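Local coordinates for extracellular solute-binding protein, family 1 (Bifidobacterium longum subsp. infantis ATCC 15697, PDB 3OMB) that probably captures a solute, likely a carbohydrate, outside the cell for an ABC transporter, and binds a magnesium ion, at residues A[471-482]-A[518-529]. Residues are numbered along the deposited sequence; the frame is centred on the assembly and turned at random.
Sequences MDPSDATKLNTN and GLQESTKIWQKW
D475 and W529 tie together the segments 473-482 and 519-529 of two roughly antiparallel helices, whose local axes lie 146° apart. The pair illustrates how a helix-helix interface can place polar contacts at both ends of an apolar middle; here it packs the C-terminal helix of a solute-binding-protein fold against an earlier helix, away from the magnesium site. At one end a single carboxylate oxygen takes two donors: K528 NZ reaches the syn lone pair of D475 OD2 at 2.7 Å as a salt bridge, while W529 NE1 comes to the same oxygen on its anti side at 2.8 Å, close to the indole plane. Carboxylate and ring stand almost perpendicular. Over one face of that indole lies selenomethionine M471, its CG 3.6 Å from the centroid of the five-membered ring and almost on the normal. The chain beyond CG is fully extended (chi3 -179°), which carries CE onwards to one face of W526, 3.5 Å from the centroid of the six-membered ring. A leucine in place of W529 would probably leave D475 with K528 alone across this interface and strip M471 CG of the aromatic face beneath it. L479 fills the middle: its CD1 meets the W526 indole obliquely, off the centre of the five-membered ring, and its CD2 packs on I525 CG2. F248 also meets the W526 ring, connecting the interface to strand 248-251. At the far end the N482 amide uses both hydrogens of ND2 nearly in its own plane, which fixes its rotation. One goes to S522 OG at 3.0 Å; the other meets E521 OE1 on the anti side, also at 3.0 Å, with an N-H...O angle of 169°.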
# COMPACT_ATOMS: atom_id res chain seq x y z
N MSE A 471 9.33 -2.77 -16.06
CA MSE A 471 9.27 -2.39 -17.48
C MSE A 471 10.65 -2.02 -17.99
O MSE A 471 11.54 -1.77 -17.18
CB MSE A 471 8.46 -1.12 -17.62
CG MSE A 471 7.03 -1.27 -17.39
SE MSE A 471 6.16 0.44 -17.63
CE MSE A 471 4.43 -0.31 -17.19
N ASP A 472 10.82 -1.92 -19.31
CA ASP A 472 11.96 -1.23 -19.93
C ASP A 472 12.07 0.21 -19.36
O ASP A 472 11.04 0.86 -19.14
CB ASP A 472 11.77 -1.09 -21.45
CG ASP A 472 11.74 -2.43 -22.20
OD1 ASP A 472 12.23 -3.47 -21.67
OD2 ASP A 472 11.25 -2.44 -23.36
N PRO A 473 13.30 0.73 -19.17
CA PRO A 473 13.44 2.14 -18.77
C PRO A 473 12.84 3.13 -19.77
O PRO A 473 12.36 4.19 -19.36
CB PRO A 473 14.96 2.35 -18.68
CG PRO A 473 15.60 1.06 -19.01
CD PRO A 473 14.56 -0.01 -19.00
N SER A 474 12.85 2.82 -21.06
CA SER A 474 12.26 3.75 -22.02
C SER A 474 10.74 3.82 -21.87
O SER A 474 10.15 4.86 -22.12
CB SER A 474 12.63 3.38 -23.45
OG SER A 474 12.19 2.05 -23.73
N ASP A 475 10.11 2.72 -21.47
CA ASP A 475 8.67 2.73 -21.27
C ASP A 475 8.29 3.44 -19.97
O ASP A 475 7.36 4.23 -19.95
CB ASP A 475 8.08 1.32 -21.34
CG ASP A 475 7.75 0.89 -22.78
OD1 ASP A 475 7.84 1.74 -23.69
OD2 ASP A 475 7.38 -0.29 -22.98
N ALA A 476 9.06 3.20 -18.91
CA ALA A 476 8.88 3.87 -17.63
C ALA A 476 8.97 5.40 -17.79
O ALA A 476 8.12 6.14 -17.28
CB ALA A 476 9.90 3.36 -16.60
N THR A 477 9.99 5.83 -18.54
CA THR A 477 10.22 7.23 -18.93
C THR A 477 9.04 7.87 -19.66
O THR A 477 8.64 8.99 -19.33
CB THR A 477 11.53 7.33 -19.79
OG1 THR A 477 12.64 6.89 -18.99
CG2 THR A 477 11.80 8.74 -20.31
N LYS A 478 8.48 7.18 -20.64
CA LYS A 478 7.24 7.65 -21.27
C LYS A 478 6.10 7.81 -20.27
O LYS A 478 5.38 8.81 -20.30
CB LYS A 478 6.77 6.69 -22.37
CG LYS A 478 7.28 7.06 -23.73
CD LYS A 478 6.64 6.14 -24.75
CE LYS A 478 7.65 5.21 -25.38
NZ LYS A 478 7.92 5.61 -26.81
N LEU A 479 5.93 6.81 -19.42
CA LEU A 479 4.83 6.84 -18.49
C LEU A 479 4.96 7.97 -17.48
O LEU A 479 3.96 8.65 -17.19
CB LEU A 479 4.66 5.49 -17.79
CG LEU A 479 4.19 4.30 -18.64
CD1 LEU A 479 4.18 3.09 -17.75
CD2 LEU A 479 2.82 4.53 -19.25
N ASN A 480 6.18 8.19 -16.98
CA ASN A 480 6.48 9.34 -16.09
C ASN A 480 6.29 10.71 -16.74
O ASN A 480 5.74 11.62 -16.13
CB ASN A 480 7.91 9.26 -15.54
CG ASN A 480 8.04 8.23 -14.46
OD1 ASN A 480 7.08 7.95 -13.74
ND2 ASN A 480 9.23 7.63 -14.34
N THR A 481 6.77 10.84 -17.97
CA THR A 481 6.59 12.07 -18.73
C THR A 481 5.09 12.33 -18.89
O THR A 481 4.62 13.44 -18.64
CB THR A 481 7.26 11.95 -20.13
OG1 THR A 481 8.68 11.77 -19.97
CG2 THR A 481 6.97 13.19 -20.99
N ASN A 482 4.34 11.31 -19.31
CA ASN A 482 2.90 11.46 -19.53
C ASN A 482 2.16 11.76 -18.24
O ASN A 482 1.19 12.54 -18.21
CB ASN A 482 2.30 10.21 -20.17
CG ASN A 482 2.67 10.06 -21.63
OD1 ASN A 482 3.40 10.87 -22.20
ND2 ASN A 482 2.17 8.99 -22.24
N GLY A 518 -1.29 12.46 -24.14
CA GLY A 518 -0.69 11.13 -24.01
C GLY A 518 -1.39 10.05 -23.22
O GLY A 518 -0.84 8.97 -23.08
N LEU A 519 -2.61 10.32 -22.72
CA LEU A 519 -3.33 9.33 -21.92
C LEU A 519 -3.53 7.99 -22.64
O LEU A 519 -3.36 6.92 -22.04
CB LEU A 519 -4.68 9.85 -21.42
CG LEU A 519 -5.40 8.82 -20.54
CD1 LEU A 519 -4.57 8.47 -19.28
CD2 LEU A 519 -6.75 9.32 -20.13
N GLN A 520 -3.88 8.06 -23.92
CA GLN A 520 -4.13 6.85 -24.70
C GLN A 520 -2.85 6.10 -24.96
O GLN A 520 -2.87 4.88 -25.10
CB GLN A 520 -4.74 7.23 -26.02
CG GLN A 520 -5.92 8.14 -25.89
CD GLN A 520 -7.18 7.40 -26.05
OE1 GLN A 520 -7.61 6.71 -25.12
NE2 GLN A 520 -7.80 7.50 -27.22
N GLU A 521 -1.74 6.83 -25.04
CA GLU A 521 -0.42 6.21 -25.15
C GLU A 521 -0.07 5.42 -23.89
O GLU A 521 0.39 4.29 -23.98
CB GLU A 521 0.65 7.25 -25.44
CG GLU A 521 2.02 6.64 -25.65
CD GLU A 521 3.08 7.68 -25.86
OE1 GLU A 521 3.14 8.64 -25.05
OE2 GLU A 521 3.84 7.55 -26.83
N SER A 522 -0.31 6.04 -22.73
CA SER A 522 -0.10 5.38 -21.46
C SER A 522 -0.94 4.13 -21.32
O SER A 522 -0.44 3.06 -20.94
CB SER A 522 -0.37 6.36 -20.30
OG SER A 522 0.61 7.39 -20.31
N THR A 523 -2.23 4.24 -21.64
CA THR A 523 -3.12 3.09 -21.64
C THR A 523 -2.57 1.92 -22.49
O THR A 523 -2.54 0.77 -22.04
CB THR A 523 -4.51 3.52 -22.10
OG1 THR A 523 -4.97 4.53 -21.20
CG2 THR A 523 -5.51 2.34 -22.03
N LYS A 524 -2.09 2.25 -23.69
CA LYS A 524 -1.53 1.26 -24.60
C LYS A 524 -0.25 0.62 -24.05
O LYS A 524 -0.05 -0.60 -24.14
CB LYS A 524 -1.27 1.88 -25.98
CG LYS A 524 -0.64 0.88 -26.97
CD LYS A 524 -0.92 1.28 -28.41
CE LYS A 524 -0.24 2.59 -28.76
NZ LYS A 524 -0.37 2.84 -30.25
N ILE A 525 0.59 1.43 -23.43
CA ILE A 525 1.79 0.91 -22.79
C ILE A 525 1.48 -0.04 -21.62
O ILE A 525 2.02 -1.15 -21.56
CB ILE A 525 2.76 2.06 -22.38
CG1 ILE A 525 3.36 2.68 -23.65
CG2 ILE A 525 3.80 1.54 -21.43
CD1 ILE A 525 4.03 4.09 -23.44
N TRP A 526 0.58 0.36 -20.73
CA TRP A 526 0.11 -0.55 -19.69
C TRP A 526 -0.52 -1.83 -20.24
O TRP A 526 -0.26 -2.92 -19.71
CB TRP A 526 -0.84 0.14 -18.74
CG TRP A 526 -0.18 1.06 -17.78
CD1 TRP A 526 -0.26 2.42 -17.76
CD2 TRP A 526 0.67 0.69 -16.71
NE1 TRP A 526 0.48 2.93 -16.72
CE2 TRP A 526 1.07 1.88 -16.06
CE3 TRP A 526 1.15 -0.54 -16.22
CZ2 TRP A 526 1.91 1.89 -14.95
CZ3 TRP A 526 1.97 -0.54 -15.10
CH2 TRP A 526 2.35 0.67 -14.48
N GLN A 527 -1.32 -1.71 -21.29
CA GLN A 527 -1.88 -2.91 -21.95
C GLN A 527 -0.78 -3.88 -22.39
O GLN A 527 -0.93 -5.10 -22.25
CB GLN A 527 -2.75 -2.56 -23.16
CG GLN A 527 -3.43 -3.80 -23.86
CD GLN A 527 -4.67 -4.32 -23.10
OE1 GLN A 527 -5.65 -3.59 -22.94
NE2 GLN A 527 -4.63 -5.58 -22.63
N LYS A 528 0.32 -3.33 -22.91
CA LYS A 528 1.38 -4.16 -23.45
C LYS A 528 2.05 -4.91 -22.32
O LYS A 528 2.27 -6.11 -22.42
CB LYS A 528 2.42 -3.31 -24.21
CG LYS A 528 3.67 -4.12 -24.63
CD LYS A 528 4.70 -3.30 -25.34
CE LYS A 528 5.42 -2.32 -24.41
NZ LYS A 528 6.55 -1.60 -25.14
N TRP A 529 2.38 -4.21 -21.24
CA TRP A 529 3.02 -4.87 -20.10
C TRP A 529 2.09 -5.86 -19.38
O TRP A 529 2.53 -6.95 -18.98
CB TRP A 529 3.67 -3.86 -19.16
CG TRP A 529 4.85 -3.27 -19.84
CD1 TRP A 529 4.93 -2.04 -20.45
CD2 TRP A 529 6.10 -3.91 -20.07
NE1 TRP A 529 6.16 -1.87 -21.02
CE2 TRP A 529 6.90 -3.00 -20.81
CE3 TRP A 529 6.64 -5.15 -19.71
CZ2 TRP A 529 8.22 -3.30 -21.19
CZ3 TRP A 529 7.95 -5.46 -20.11
CH2 TRP A 529 8.72 -4.53 -20.84
O HOH W 1 5.18 5.53 -27.64
O HOH W 2 1.19 7.81 -17.64